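Local coordinates for protein saframycin Mx1 synthetase B (Legionella pneumophila subsp. pneumophila, PDB 3KXW) that belongs to the ANL superfamily of AMP-binding enzymes, is also named a fatty acid AMP ligase, and pairs an AMP-binding domain with a smaller C-terminal domain, at residues 482-486 and 521-525; 472-477 and 528-533; 485-491 and 503-509. All coordinates share one frame; numbering follows the deposited sequence.

Contact 1. Residues 482-486 and 521-525; sequences LHHVL and LFNEI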
ATOM      1  N   LEU A 482      -5.167  -1.474  25.218  1.00 20.34           N
ATOM      2  CA  LEU A 482      -4.023  -2.312  25.552  1.00 21.59           C
ATOM      3  C   LEU A 482      -3.261  -1.765  26.755  1.00 18.16           C
ATOM      4  O   LEU A 482      -2.640  -2.516  27.475  1.00 18.60           O
ATOM      5  CB  LEU A 482      -3.069  -2.426  24.361  1.00 24.02           C
ATOM      6  CG  LEU A 482      -3.465  -3.363  23.217  1.00 26.44           C
ATOM      7  CD1 LEU A 482      -4.897  -3.142  22.760  1.00 31.03           C
ATOM      8  CD2 LEU A 482      -2.484  -3.227  22.056  1.00 22.60           C
ATOM      9  N   HIS A 483      -3.282  -0.457  26.970  1.00 19.57           N
ATOM     10  CA  HIS A 483      -2.472   0.096  28.052  1.00 20.18           C
ATOM     11  C   HIS A 483      -2.855  -0.482  29.415  1.00 21.64           C
ATOM     12  O   HIS A 483      -2.052  -0.449  30.352  1.00 18.36           O
ATOM     13  CB  HIS A 483      -2.509   1.629  28.066  1.00 21.23           C
ATOM     14  CG  HIS A 483      -3.675   2.193  28.817  1.00 22.97           C
ATOM     15  ND1 HIS A 483      -4.914   2.375  28.242  1.00 22.69           N
ATOM     16  CD2 HIS A 483      -3.792   2.605  30.104  1.00 22.95           C
ATOM     17  CE1 HIS A 483      -5.745   2.877  29.139  1.00 24.41           C
ATOM     18  NE2 HIS A 483      -5.092   3.017  30.279  1.00 23.86           N
ATOM     19  N   HIS A 484      -4.070  -1.022  29.527  1.00 19.28           N
ATOM     20  CA  HIS A 484      -4.503  -1.605  30.797  1.00 21.09           C
ATOM     21  C   HIS A 484      -3.696  -2.824  31.294  1.00 20.45           C
ATOM     22  O   HIS A 484      -3.776  -3.169  32.465  1.00 20.69           O
ATOM     23  CB  HIS A 484      -6.003  -1.924  30.764  1.00 22.04           C
ATOM     24  CG  HIS A 484      -6.877  -0.706  30.757  1.00 23.72           C
ATOM     25  ND1 HIS A 484      -6.989   0.134  31.843  1.00 25.50           N
ATOM     26  CD2 HIS A 484      -7.691  -0.197  29.803  1.00 26.25           C
ATOM     27  CE1 HIS A 484      -7.829   1.115  31.555  1.00 27.28           C
ATOM     28  NE2 HIS A 484      -8.266   0.939  30.322  1.00 27.20           N
ATOM     29  N   VAL A 485      -2.919  -3.465  30.416  1.00 17.96           N
ATOM     30  CA  VAL A 485      -2.108  -4.606  30.828  1.00 17.55           C
ATOM     31  C   VAL A 485      -0.621  -4.250  30.755  1.00 17.21           C
ATOM     32  O   VAL A 485       0.233  -5.095  30.981  1.00 17.74           O
ATOM     33  CB  VAL A 485      -2.388  -5.890  29.983  1.00 16.88           C
ATOM     34  CG1 VAL A 485      -3.871  -6.220  29.973  1.00 20.07           C
ATOM     35  CG2 VAL A 485      -1.856  -5.741  28.523  1.00 18.13           C
ATOM     36  N   LEU A 486      -0.326  -2.991  30.447  1.00 16.94           N
ATOM     37  CA  LEU A 486       1.059  -2.565  30.255  1.00 16.20           C
ATOM     38  C   LEU A 486       1.495  -1.504  31.245  1.00 17.64           C
ATOM     39  O   LEU A 486       0.669  -0.876  31.922  1.00 17.72           O
ATOM     40  CB  LEU A 486       1.243  -1.958  28.859  1.00 16.93           C
ATOM     41  CG  LEU A 486       0.771  -2.762  27.658  1.00 17.10           C
ATOM     42  CD1 LEU A 486       0.986  -1.940  26.354  1.00 17.00           C
ATOM     43  CD2 LEU A 486       1.477  -4.094  27.628  1.00 16.86           C
ATOM     44  N   LEU A 521      -1.650 -10.400  22.825  1.00 18.04           N
ATOM     45  CA  LEU A 521      -1.090  -9.057  23.000  1.00 19.20           C
ATOM     46  C   LEU A 521      -0.243  -8.636  21.798  1.00 16.02           C
ATOM     47  O   LEU A 521      -0.402  -7.524  21.300  1.00 16.23           O
ATOM     48  CB  LEU A 521      -0.255  -8.970  24.283  1.00 17.11           C
ATOM     49  CG  LEU A 521       0.502  -7.657  24.517  1.00 17.46           C
ATOM     50  CD1 LEU A 521      -0.448  -6.439  24.431  1.00 17.77           C
ATOM     51  CD2 LEU A 521       1.205  -7.699  25.864  1.00 18.64           C
ATOM     52  N   PHE A 522       0.649  -9.523  21.355  1.00 16.17           N
ATOM     53  CA  PHE A 522       1.497  -9.273  20.180  1.00 18.62           C
ATOM     54  C   PHE A 522       0.642  -8.947  18.956  1.00 17.68           C
ATOM     55  O   PHE A 522       0.926  -8.008  18.221  1.00 16.89           O
ATOM     56  CB  PHE A 522       2.389 -10.479  19.837  1.00 19.07           C
ATOM     57  CG  PHE A 522       3.453 -10.776  20.862  1.00 17.93           C
ATOM     58  CD1 PHE A 522       4.201  -9.755  21.427  1.00 18.46           C
ATOM     59  CD2 PHE A 522       3.713 -12.092  21.239  1.00 19.99           C
ATOM     60  CE1 PHE A 522       5.175 -10.047  22.377  1.00 19.78           C
ATOM     61  CE2 PHE A 522       4.678 -12.393  22.180  1.00 19.56           C
ATOM     62  CZ  PHE A 522       5.399 -11.375  22.759  1.00 19.13           C
ATOM     63  N   ASN A 523      -0.400  -9.739  18.735  1.00 18.41           N
ATOM     64  CA  ASN A 523      -1.313  -9.483  17.621  1.00 20.01           C
ATOM     65  C   ASN A 523      -2.059  -8.153  17.731  1.00 18.66           C
ATOM     66  O   ASN A 523      -2.245  -7.457  16.735  1.00 18.30           O
ATOM     67  CB  ASN A 523      -2.277 -10.662  17.438  1.00 23.96           C
ATOM     68  CG  ASN A 523      -1.547 -11.956  17.129  1.00 21.41           C
ATOM     69  OD1 ASN A 523      -0.474 -11.936  16.536  1.00 24.37           O
ATOM     70  ND2 ASN A 523      -2.119 -13.088  17.539  1.00 23.05           N
ATOM     71  N   GLU A 524      -2.468  -7.794  18.947  1.00 19.33           N
ATOM     72  CA  GLU A 524      -3.173  -6.533  19.175  1.00 19.47           C
ATOM     73  C   GLU A 524      -2.254  -5.367  18.912  1.00 17.51           C
ATOM     74  O   GLU A 524      -2.665  -4.341  18.362  1.00 18.07           O
ATOM     75  CB  GLU A 524      -3.702  -6.458  20.616  1.00 19.77           C
ATOM     76  CG  GLU A 524      -4.928  -7.317  20.826  1.00 25.85           C
ATOM     77  CD  GLU A 524      -5.239  -7.587  22.291  1.00 31.87           C
ATOM     78  OE1 GLU A 524      -4.371  -7.329  23.158  1.00 32.21           O
ATOM     79  OE2 GLU A 524      -6.350  -8.087  22.572  1.00 35.16           O
ATOM     80  N   ILE A 525      -0.998  -5.514  19.316  1.00 16.03           N
ATOM     81  CA  ILE A 525      -0.046  -4.460  19.066  1.00 17.10           C
ATOM     82  C   ILE A 525       0.162  -4.301  17.557  1.00 16.91           C
ATOM     83  O   ILE A 525       0.088  -3.197  17.028  1.00 16.73           O
ATOM     84  CB  ILE A 525       1.274  -4.730  19.771  1.00 15.54           C
ATOM     85  CG1 ILE A 525       1.067  -4.587  21.284  1.00 16.48           C
ATOM     86  CG2 ILE A 525       2.315  -3.741  19.277  1.00 17.31           C
ATOM     87  CD1 ILE A 525       2.243  -5.150  22.141  1.00 16.06           C
TER

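Contact 2. Residues 472-477 and 528-533; sequences DIEFSL and LVYENH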
ATOM      1  N   ASP A 472       4.565   8.885  18.029  1.00 19.31           N
ATOM      2  CA  ASP A 472       3.151   8.717  17.735  1.00 19.50           C
ATOM      3  C   ASP A 472       2.668   7.293  17.973  1.00 19.25           C
ATOM      4  O   ASP A 472       1.523   7.082  18.366  1.00 17.71           O
ATOM      5  CB  ASP A 472       2.810   9.202  16.325  1.00 21.90           C
ATOM      6  CG  ASP A 472       2.906  10.713  16.190  1.00 23.09           C
ATOM      7  OD1 ASP A 472       2.930  11.420  17.220  1.00 23.37           O
ATOM      8  OD2 ASP A 472       2.934  11.204  15.044  1.00 23.73           O
ATOM      9  N   ILE A 473       3.546   6.321  17.740  1.00 17.54           N
ATOM     10  CA  ILE A 473       3.243   4.914  18.011  1.00 17.04           C
ATOM     11  C   ILE A 473       3.110   4.716  19.518  1.00 17.36           C
ATOM     12  O   ILE A 473       2.212   4.026  19.979  1.00 15.96           O
ATOM     13  CB  ILE A 473       4.339   3.992  17.477  1.00 18.66           C
ATOM     14  CG1 ILE A 473       4.345   3.961  15.945  1.00 19.26           C
ATOM     15  CG2 ILE A 473       4.185   2.582  18.035  1.00 15.32           C
ATOM     16  CD1 ILE A 473       5.586   3.281  15.367  1.00 17.11           C
ATOM     17  N   GLU A 474       3.997   5.336  20.285  1.00 16.25           N
ATOM     18  CA  GLU A 474       3.926   5.243  21.741  1.00 18.54           C
ATOM     19  C   GLU A 474       2.604   5.820  22.248  1.00 18.34           C
ATOM     20  O   GLU A 474       1.964   5.247  23.137  1.00 19.56           O
ATOM     21  CB  GLU A 474       5.148   5.931  22.376  1.00 17.12           C
ATOM     22  CG  GLU A 474       6.444   5.205  22.041  1.00 18.30           C
ATOM     23  CD  GLU A 474       7.707   6.030  22.307  1.00 18.39           C
ATOM     24  OE1 GLU A 474       7.583   7.173  22.792  1.00 21.06           O
ATOM     25  OE2 GLU A 474       8.811   5.525  22.034  1.00 17.37           O
ATOM     26  N   PHE A 475       2.190   6.940  21.663  1.00 17.73           N
ATOM     27  CA  PHE A 475       0.910   7.568  22.002  1.00 19.29           C
ATOM     28  C   PHE A 475      -0.259   6.619  21.766  1.00 20.20           C
ATOM     29  O   PHE A 475      -1.152   6.493  22.621  1.00 20.02           O
ATOM     30  CB  PHE A 475       0.686   8.847  21.197  1.00 22.88           C
ATOM     31  CG  PHE A 475      -0.607   9.547  21.530  1.00 24.49           C
ATOM     32  CD1 PHE A 475      -0.643  10.529  22.500  1.00 25.72           C
ATOM     33  CD2 PHE A 475      -1.786   9.211  20.870  1.00 23.05           C
ATOM     34  CE1 PHE A 475      -1.833  11.176  22.815  1.00 27.15           C
ATOM     35  CE2 PHE A 475      -2.983   9.848  21.185  1.00 27.46           C
ATOM     36  CZ  PHE A 475      -2.998  10.838  22.164  1.00 25.65           C
ATOM     37  N   SER A 476      -0.265   5.981  20.594  1.00 18.11           N
ATOM     38  CA  SER A 476      -1.298   5.021  20.237  1.00 17.69           C
ATOM     39  C   SER A 476      -1.416   3.910  21.282  1.00 18.18           C
ATOM     40  O   SER A 476      -2.517   3.599  21.744  1.00 17.24           O
ATOM     41  CB  SER A 476      -1.043   4.430  18.836  1.00 17.88           C
ATOM     42  OG  SER A 476      -1.367   5.377  17.818  1.00 18.36           O
ATOM     43  N   LEU A 477      -0.280   3.329  21.659  1.00 17.04           N
ATOM     44  CA  LEU A 477      -0.260   2.240  22.637  1.00 17.70           C
ATOM     45  C   LEU A 477      -0.831   2.716  23.966  1.00 20.05           C
ATOM     46  O   LEU A 477      -1.656   2.035  24.599  1.00 20.12           O
ATOM     47  CB  LEU A 477       1.182   1.726  22.835  1.00 18.02           C
ATOM     48  CG  LEU A 477       1.753   0.955  21.643  1.00 19.85           C
ATOM     49  CD1 LEU A 477       3.284   0.873  21.661  1.00 18.26           C
ATOM     50  CD2 LEU A 477       1.163  -0.438  21.636  1.00 20.03           C
ATOM     51  N   LEU A 528      -2.891  -2.580  16.028  1.00 19.69           N
ATOM     52  CA  LEU A 528      -2.986  -1.177  16.414  1.00 17.04           C
ATOM     53  C   LEU A 528      -2.095  -0.268  15.601  1.00 17.87           C
ATOM     54  O   LEU A 528      -2.537   0.777  15.125  1.00 20.34           O
ATOM     55  CB  LEU A 528      -2.660  -1.007  17.904  1.00 17.43           C
ATOM     56  CG  LEU A 528      -2.712   0.430  18.415  1.00 20.15           C
ATOM     57  CD1 LEU A 528      -4.155   0.942  18.420  1.00 20.71           C
ATOM     58  CD2 LEU A 528      -2.127   0.515  19.817  1.00 20.38           C
ATOM     59  N   VAL A 529      -0.824  -0.640  15.458  1.00 16.77           N
ATOM     60  CA  VAL A 529       0.122   0.206  14.747  1.00 18.73           C
ATOM     61  C   VAL A 529      -0.208   0.235  13.239  1.00 17.53           C
ATOM     62  O   VAL A 529      -0.097   1.265  12.578  1.00 18.32           O
ATOM     63  CB  VAL A 529       1.565  -0.290  14.989  1.00 17.53           C
ATOM     64  CG1 VAL A 529       2.544   0.521  14.168  1.00 17.38           C
ATOM     65  CG2 VAL A 529       1.888  -0.214  16.497  1.00 17.83           C
ATOM     66  N   TYR A 530      -0.606  -0.906  12.707  1.00 18.50           N
ATOM     67  CA  TYR A 530      -1.005  -0.967  11.301  1.00 17.77           C
ATOM     68  C   TYR A 530      -2.171  -0.021  10.998  1.00 20.02           C
ATOM     69  O   TYR A 530      -2.133   0.729  10.011  1.00 22.77           O
ATOM     70  CB  TYR A 530      -1.372  -2.387  10.911  1.00 17.02           C
ATOM     71  CG  TYR A 530      -1.715  -2.512   9.446  1.00 18.54           C
ATOM     72  CD1 TYR A 530      -0.745  -2.824   8.503  1.00 18.98           C
ATOM     73  CD2 TYR A 530      -3.021  -2.286   9.006  1.00 19.82           C
ATOM     74  CE1 TYR A 530      -1.075  -2.933   7.149  1.00 20.29           C
ATOM     75  CE2 TYR A 530      -3.357  -2.398   7.663  1.00 20.88           C
ATOM     76  CZ  TYR A 530      -2.388  -2.721   6.742  1.00 21.99           C
ATOM     77  OH  TYR A 530      -2.757  -2.827   5.406  1.00 20.81           O
ATOM     78  N   GLU A 531      -3.185  -0.049  11.855  1.00 19.39           N
ATOM     79  CA  GLU A 531      -4.381   0.789  11.698  1.00 23.71           C
ATOM     80  C   GLU A 531      -4.150   2.279  11.933  1.00 24.91           C
ATOM     81  O   GLU A 531      -4.628   3.108  11.161  1.00 24.46           O
ATOM     82  CB  GLU A 531      -5.497   0.261  12.599  1.00 22.71           C
ATOM     83  CG  GLU A 531      -5.837  -1.179  12.263  1.00 27.17           C
ATOM     84  CD  GLU A 531      -7.161  -1.369  11.524  1.00 34.29           C
ATOM     85  OE1 GLU A 531      -8.206  -1.400  12.221  1.00 36.63           O
ATOM     86  OE2 GLU A 531      -7.164  -1.554  10.267  1.00 38.42           O
ATOM     87  N   ASN A 532      -3.403   2.612  12.986  1.00 21.63           N
ATOM     88  CA  ASN A 532      -3.162   4.002  13.348  1.00 21.45           C
ATOM     89  C   ASN A 532      -2.068   4.684  12.540  1.00 22.95           C
ATOM     90  O   ASN A 532      -2.083   5.906  12.399  1.00 23.71           O
ATOM     91  CB  ASN A 532      -2.834   4.119  14.846  1.00 19.76           C
ATOM     92  CG  ASN A 532      -4.052   3.879  15.744  1.00 22.30           C
ATOM     93  OD1 ASN A 532      -5.086   3.369  15.303  1.00 20.90           O
ATOM     94  ND2 ASN A 532      -3.924   4.246  17.020  1.00 22.23           N
ATOM     95  N   HIS A 533      -1.118   3.913  12.014  1.00 21.67           N
ATOM     96  CA  HIS A 533       0.081   4.507  11.408  1.00 22.95           C
ATOM     97  C   HIS A 533       0.479   3.962  10.042  1.00 22.09           C
ATOM     98  O   HIS A 533       1.433   4.444   9.417  1.00 22.39           O
ATOM     99  CB  HIS A 533       1.255   4.397  12.384  1.00 20.47           C
ATOM    100  CG  HIS A 533       0.956   5.012  13.707  1.00 19.17           C
ATOM    101  ND1 HIS A 533       0.983   6.375  13.912  1.00 20.64           N
ATOM    102  CD2 HIS A 533       0.544   4.461  14.871  1.00 19.17           C
ATOM    103  CE1 HIS A 533       0.647   6.632  15.168  1.00 21.71           C
ATOM    104  NE2 HIS A 533       0.372   5.487  15.770  1.00 19.43           N
TER
HETATM  105  O   HOH W   1      -4.647   4.383  20.158  1.00 23.93           O

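Contact 3. Residues 485-491 and 503-509; sequences VLGKCAA and TVMCEVK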
ATOM      1  N   VAL A 485      -2.919  -3.465  30.416  1.00 17.96           N
ATOM      2  CA  VAL A 485      -2.108  -4.606  30.828  1.00 17.55           C
ATOM      3  C   VAL A 485      -0.621  -4.250  30.755  1.00 17.21           C
ATOM      4  O   VAL A 485       0.233  -5.095  30.981  1.00 17.74           O
ATOM      5  CB  VAL A 485      -2.388  -5.890  29.983  1.00 16.88           C
ATOM      6  CG1 VAL A 485      -3.871  -6.220  29.973  1.00 20.07           C
ATOM      7  CG2 VAL A 485      -1.856  -5.741  28.523  1.00 18.13           C
ATOM      8  N   LEU A 486      -0.326  -2.991  30.447  1.00 16.94           N
ATOM      9  CA  LEU A 486       1.059  -2.565  30.255  1.00 16.20           C
ATOM     10  C   LEU A 486       1.495  -1.504  31.245  1.00 17.64           C
ATOM     11  O   LEU A 486       0.669  -0.876  31.922  1.00 17.72           O
ATOM     12  CB  LEU A 486       1.243  -1.958  28.859  1.00 16.93           C
ATOM     13  CG  LEU A 486       0.771  -2.762  27.658  1.00 17.10           C
ATOM     14  CD1 LEU A 486       0.986  -1.940  26.354  1.00 17.00           C
ATOM     15  CD2 LEU A 486       1.477  -4.094  27.628  1.00 16.86           C
ATOM     16  N   GLY A 487       2.807  -1.283  31.283  1.00 18.73           N
ATOM     17  CA  GLY A 487       3.374  -0.128  31.950  1.00 19.30           C
ATOM     18  C   GLY A 487       3.742   0.867  30.866  1.00 20.28           C
ATOM     19  O   GLY A 487       2.895   1.251  30.041  1.00 19.52           O
ATOM     20  N   LYS A 488       5.011   1.258  30.857  1.00 20.19           N
ATOM     21  CA  LYS A 488       5.546   2.142  29.827  1.00 23.27           C
ATOM     22  C   LYS A 488       5.929   1.410  28.536  1.00 19.62           C
ATOM     23  O   LYS A 488       6.088   0.188  28.510  1.00 17.63           O
ATOM     24  CB  LYS A 488       6.739   2.935  30.377  1.00 25.36           C
ATOM     25  CG  LYS A 488       6.350   3.947  31.460  1.00 27.38           C
ATOM     26  CD  LYS A 488       5.291   4.891  30.938  1.00 31.22           C
ATOM     27  CE  LYS A 488       5.151   6.095  31.833  1.00 37.57           C
ATOM     28  NZ  LYS A 488       4.973   5.663  33.250  1.00 41.39           N
ATOM     29  N   CYS A 489       6.083   2.167  27.457  1.00 19.89           N
ATOM     30  CA  CYS A 489       6.437   1.565  26.182  1.00 17.71           C
ATOM     31  C   CYS A 489       7.389   2.468  25.390  1.00 18.39           C
ATOM     32  O   CYS A 489       7.537   3.655  25.676  1.00 18.39           O
ATOM     33  CB  CYS A 489       5.179   1.282  25.347  1.00 18.41           C
ATOM     34  SG  CYS A 489       4.396   2.759  24.605  1.00 24.72           S
ATOM     35  N   ALA A 490       8.009   1.893  24.377  1.00 17.27           N
ATOM     36  CA  ALA A 490       8.913   2.639  23.528  1.00 16.39           C
ATOM     37  C   ALA A 490       8.894   1.982  22.156  1.00 16.45           C
ATOM     38  O   ALA A 490       8.732   0.775  22.056  1.00 17.44           O
ATOM     39  CB  ALA A 490      10.313   2.636  24.110  1.00 20.10           C
ATOM     40  N   ALA A 491       9.005   2.795  21.110  1.00 15.76           N
ATOM     41  CA  ALA A 491       9.050   2.294  19.737  1.00 16.00           C
ATOM     42  C   ALA A 491      10.246   2.915  19.038  1.00 17.99           C
ATOM     43  O   ALA A 491      10.540   4.073  19.241  1.00 18.62           O
ATOM     44  CB  ALA A 491       7.778   2.660  19.001  1.00 15.47           C
ATOM     45  N   THR A 503      10.543  -1.703  15.970  1.00 15.03           N
ATOM     46  CA  THR A 503      10.596  -2.494  17.203  1.00 16.79           C
ATOM     47  C   THR A 503       9.780  -1.816  18.274  1.00 16.77           C
ATOM     48  O   THR A 503       9.921  -0.631  18.473  1.00 15.04           O
ATOM     49  CB  THR A 503      12.042  -2.612  17.679  1.00 17.48           C
ATOM     50  OG1 THR A 503      12.838  -3.152  16.611  1.00 17.90           O
ATOM     51  CG2 THR A 503      12.161  -3.522  18.914  1.00 18.32           C
ATOM     52  N   VAL A 504       8.927  -2.565  18.966  1.00 15.34           N
ATOM     53  CA  VAL A 504       8.124  -1.989  20.031  1.00 15.92           C
ATOM     54  C   VAL A 504       8.470  -2.728  21.309  1.00 14.14           C
ATOM     55  O   VAL A 504       8.474  -3.947  21.321  1.00 15.15           O
ATOM     56  CB  VAL A 504       6.618  -2.135  19.750  1.00 16.26           C
ATOM     57  CG1 VAL A 504       5.802  -1.767  20.999  1.00 17.07           C
ATOM     58  CG2 VAL A 504       6.204  -1.291  18.522  1.00 17.31           C
HETATM   59  N   MSE A 505       8.782  -2.001  22.374  1.00 16.57           N
HETATM   60  CA  MSE A 505       9.045  -2.649  23.666  1.00 16.57           C
HETATM   61  C   MSE A 505       8.030  -2.164  24.697  1.00 16.48           C
HETATM   62  O   MSE A 505       7.804  -0.961  24.815  1.00 17.99           O
HETATM   63  CB  MSE A 505      10.461  -2.325  24.155  1.00 16.24           C
HETATM   64  CG  MSE A 505      10.879  -3.092  25.396  1.00 19.71           C
HETATM   65 SE   MSE A 505      12.762  -2.685  25.842  1.00 39.48          SE
HETATM   66  CE  MSE A 505      13.613  -3.611  24.328  1.00 29.46           C
ATOM     67  N   CYS A 506       7.438  -3.088  25.456  1.00 15.40           N
ATOM     68  CA  CYS A 506       6.407  -2.726  26.431  1.00 16.31           C
ATOM     69  C   CYS A 506       6.697  -3.363  27.765  1.00 15.64           C
ATOM     70  O   CYS A 506       7.018  -4.540  27.819  1.00 16.10           O
ATOM     71  CB  CYS A 506       5.024  -3.250  25.990  1.00 19.05           C
ATOM     72  SG  CYS A 506       4.484  -2.664  24.404  1.00 21.70           S
ATOM     73  N   GLU A 507       6.579  -2.597  28.843  1.00 16.99           N
ATOM     74  CA  GLU A 507       6.508  -3.202  30.173  1.00 17.02           C
ATOM     75  C   GLU A 507       5.134  -3.866  30.290  1.00 16.75           C
ATOM     76  O   GLU A 507       4.150  -3.341  29.762  1.00 17.10           O
ATOM     77  CB  GLU A 507       6.614  -2.132  31.246  1.00 18.57           C
ATOM     78  CG  GLU A 507       7.912  -1.354  31.233  1.00 19.65           C
ATOM     79  CD  GLU A 507       7.931  -0.276  32.331  1.00 24.92           C
ATOM     80  OE1 GLU A 507       6.841   0.175  32.748  1.00 21.65           O
ATOM     81  OE2 GLU A 507       9.038   0.098  32.762  1.00 25.68           O
ATOM     82  N   VAL A 508       5.061  -5.019  30.946  1.00 16.30           N
ATOM     83  CA  VAL A 508       3.774  -5.636  31.208  1.00 15.43           C
ATOM     84  C   VAL A 508       3.560  -5.656  32.709  1.00 16.25           C
ATOM     85  O   VAL A 508       4.494  -5.929  33.468  1.00 16.45           O
ATOM     86  CB  VAL A 508       3.665  -7.079  30.622  1.00 17.25           C
ATOM     87  CG1 VAL A 508       3.738  -7.034  29.085  1.00 17.62           C
ATOM     88  CG2 VAL A 508       4.762  -7.946  31.150  1.00 18.54           C
ATOM     89  N   LYS A 509       2.341  -5.335  33.142  1.00 14.96           N
ATOM     90  CA  LYS A 509       2.045  -5.366  34.569  1.00 18.18           C
ATOM     91  C   LYS A 509       2.314  -6.741  35.156  1.00 17.29           C
ATOM     92  O   LYS A 509       2.870  -6.849  36.235  1.00 20.44           O
ATOM     93  CB  LYS A 509       0.588  -4.974  34.856  1.00 17.93           C
ATOM     94  CG  LYS A 509       0.230  -3.530  34.495  1.00 19.64           C
ATOM     95  CD  LYS A 509      -1.249  -3.241  34.744  1.00 18.74           C
ATOM     96  CE  LYS A 509      -1.584  -1.810  34.401  1.00 17.30           C
ATOM     97  NZ  LYS A 509      -3.014  -1.539  34.721  1.00 18.93           N
TER

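Contact 1. Residues 482-486 and 521-525
The 3-10 turn that holds Leu482 lies against the helix that holds Glu524; their CA atoms, 7.7 Å apart, are the nearest CA pair of the two segments. Residues 482-485 are the last part of a 3-10 segment. It is held by two short-range backbone bonds, Val485 N to Leu482 O and Leu486 N to His483 O. Residues 521-525 are regular helix, with Ile525 N bonded to Leu521 O. No hydrogen bond joins the two segments, so the contact is side-chain packing.

Leu482 carries most of it. Its CD2 methyl comes down on the helix surface between Glu524 and Ile525, with CD2 3.7 Å from Glu524 CB. The same methyl is 3.9 Å from CG1 of Ile525. Glu524 therefore contributes mainly the aliphatic foot of its side chain. Its chain runs extended beyond CG and crosses that of Leu482 at a slant, OE1 lying 4.1 Å from Leu482 CG.

Leu521 fills the next position, one turn earlier on the helix. Its CG is anti to the backbone N (chi1 174°), which carries both methyls toward the turn. CD2 meets Leu486 CD2 at 4.0 Å, methyl against methyl. CD1 lies more loosely against Val485, 4.4 Å from its CG2. Leu521 also touches Leu542, and Ile525 touches Cys506, so the inner side runs on into the sheet.

The arrangement is that of an alpha/beta layer in the C-terminal domain: helix 515-533 covers the sheet, and the turn entering edge strand 486-496 closes against the helix flank.

Contact 2. Residues 472-477 and 528-533
Ser476 OG is the polar centre where helices 472-477 and 528-533 meet, gripped by two side chains of the second helix. Asn532 ND2 donates to OG at 2.9 Å. This bond is almost straight (175°), and OG lies in the amide plane. His533 NE2 is 2.7 Å from the same OG and meets it at the ring edge; either atom could be the donor. The serine is buried and its OG takes part in both bonds. They probably help to hold the imidazole and the amide in their orientation.

A water extends the network. It donates to the backbone Ser476 O at 2.8 Å and accepts a weak bond from Asn532 ND2. Asn532 ND2 thus has one firm acceptor, Ser476 OG, and one weak one, the water.

Apolar groups flank the polar centre. Ile473 CG1 lies over one face of the His533 ring, a CH-pi contact 4.2 Å from the centroid. Its other branch, CG2, touches Val529 CG2 at 3.9 Å. Leu528 CD2 packs on Leu477 CD2, also at 3.9 Å. Nearby, Glu474 turns away from this interface to a salt bridge with Arg558 and a hydrogen bond with Ala491 N.

The axes of the two short segments approach to 10.1 Å, with 118° between their directions. Both helices pack on the same face of the sheet, the helical layer of an alpha/beta domain.

Contact 3. Residues 485-491 and 503-509
A beta hairpin of the C-terminal domain is joined here, strand 486-491 running antiparallel to strand 503-508, with a beta bulge near its open end. The register shifts by one residue between Leu486, which pairs with Val508, and Cys489, which pairs with Cys506.

Beyond the bulge the pairing is regular. Ala490 and Met505 form a hydrogen-bonded pair: Met505 N gives Ala490 O a bond of 2.8 Å, and Ala490 N returns one to Met505 O. Cys489 with Cys506 and Ala491 with Val504 are non-hydrogen-bonded pairs. Their side chains share the face turned to helix 469-479, where Leu477 touches Cys489 and Val504. Cys506 SG lies 4.1 Å from Cys489 CB and equally far from Leu486 CD1. Ala490 and Met505, modelled as selenomethionine, lie on the other face, against Cys561 of helix 554-567.

At the bulge, Gly487 N and Glu507 N still find backbone acceptors, Glu507 O and Lys488 O. Lys509 N then reaches Val485 O at 3.0 Å and closes the end of the pairing. The side chain of Lys509 runs extended past the Leu486 carbonyl, back toward the 3-10 turn, its CE 3.5 Å from Leu486 O, and NZ bonds His484 O. The side chains of the Leu486-Val508 pair diverge, yet Leu486 CD2 still touches Val508 CG1 at 4.0 Å.

The extra residue leaves Lys488 N to be bonded by a side chain. Glu507 lies alongside Lys488, pointing the same way, extended beyond CG (chi2 179°). Its two carboxylate oxygens have separate partners. OE2 accepts from Met548 N, while OE1 takes Lys488 N at 2.8 Å, a nearly straight bond (172°) that arrives from above the carboxylate plane.

All three contacts lie in the C-terminal domain, on one side of the chain's centre. Along the chain come helix 469-479, the 3-10 turn, hairpin strands 486-496 and 499-508, and then helix 515-533. Contact 2 closes the widest loop, and contacts 1 and 3 are nested within it. Contacts 1 and 3 share Val485 and Leu486, and their centres are about 8 Å apart. Contacts 1 and 2 both use helix 515-533, with centres about 11 Å apart; contacts 2 and 3 are about 13 Å apart. Leu477 touches both Ile525 and Cys489. Together the contacts pack a layer of two helices on one face of the sheet that holds the hairpin.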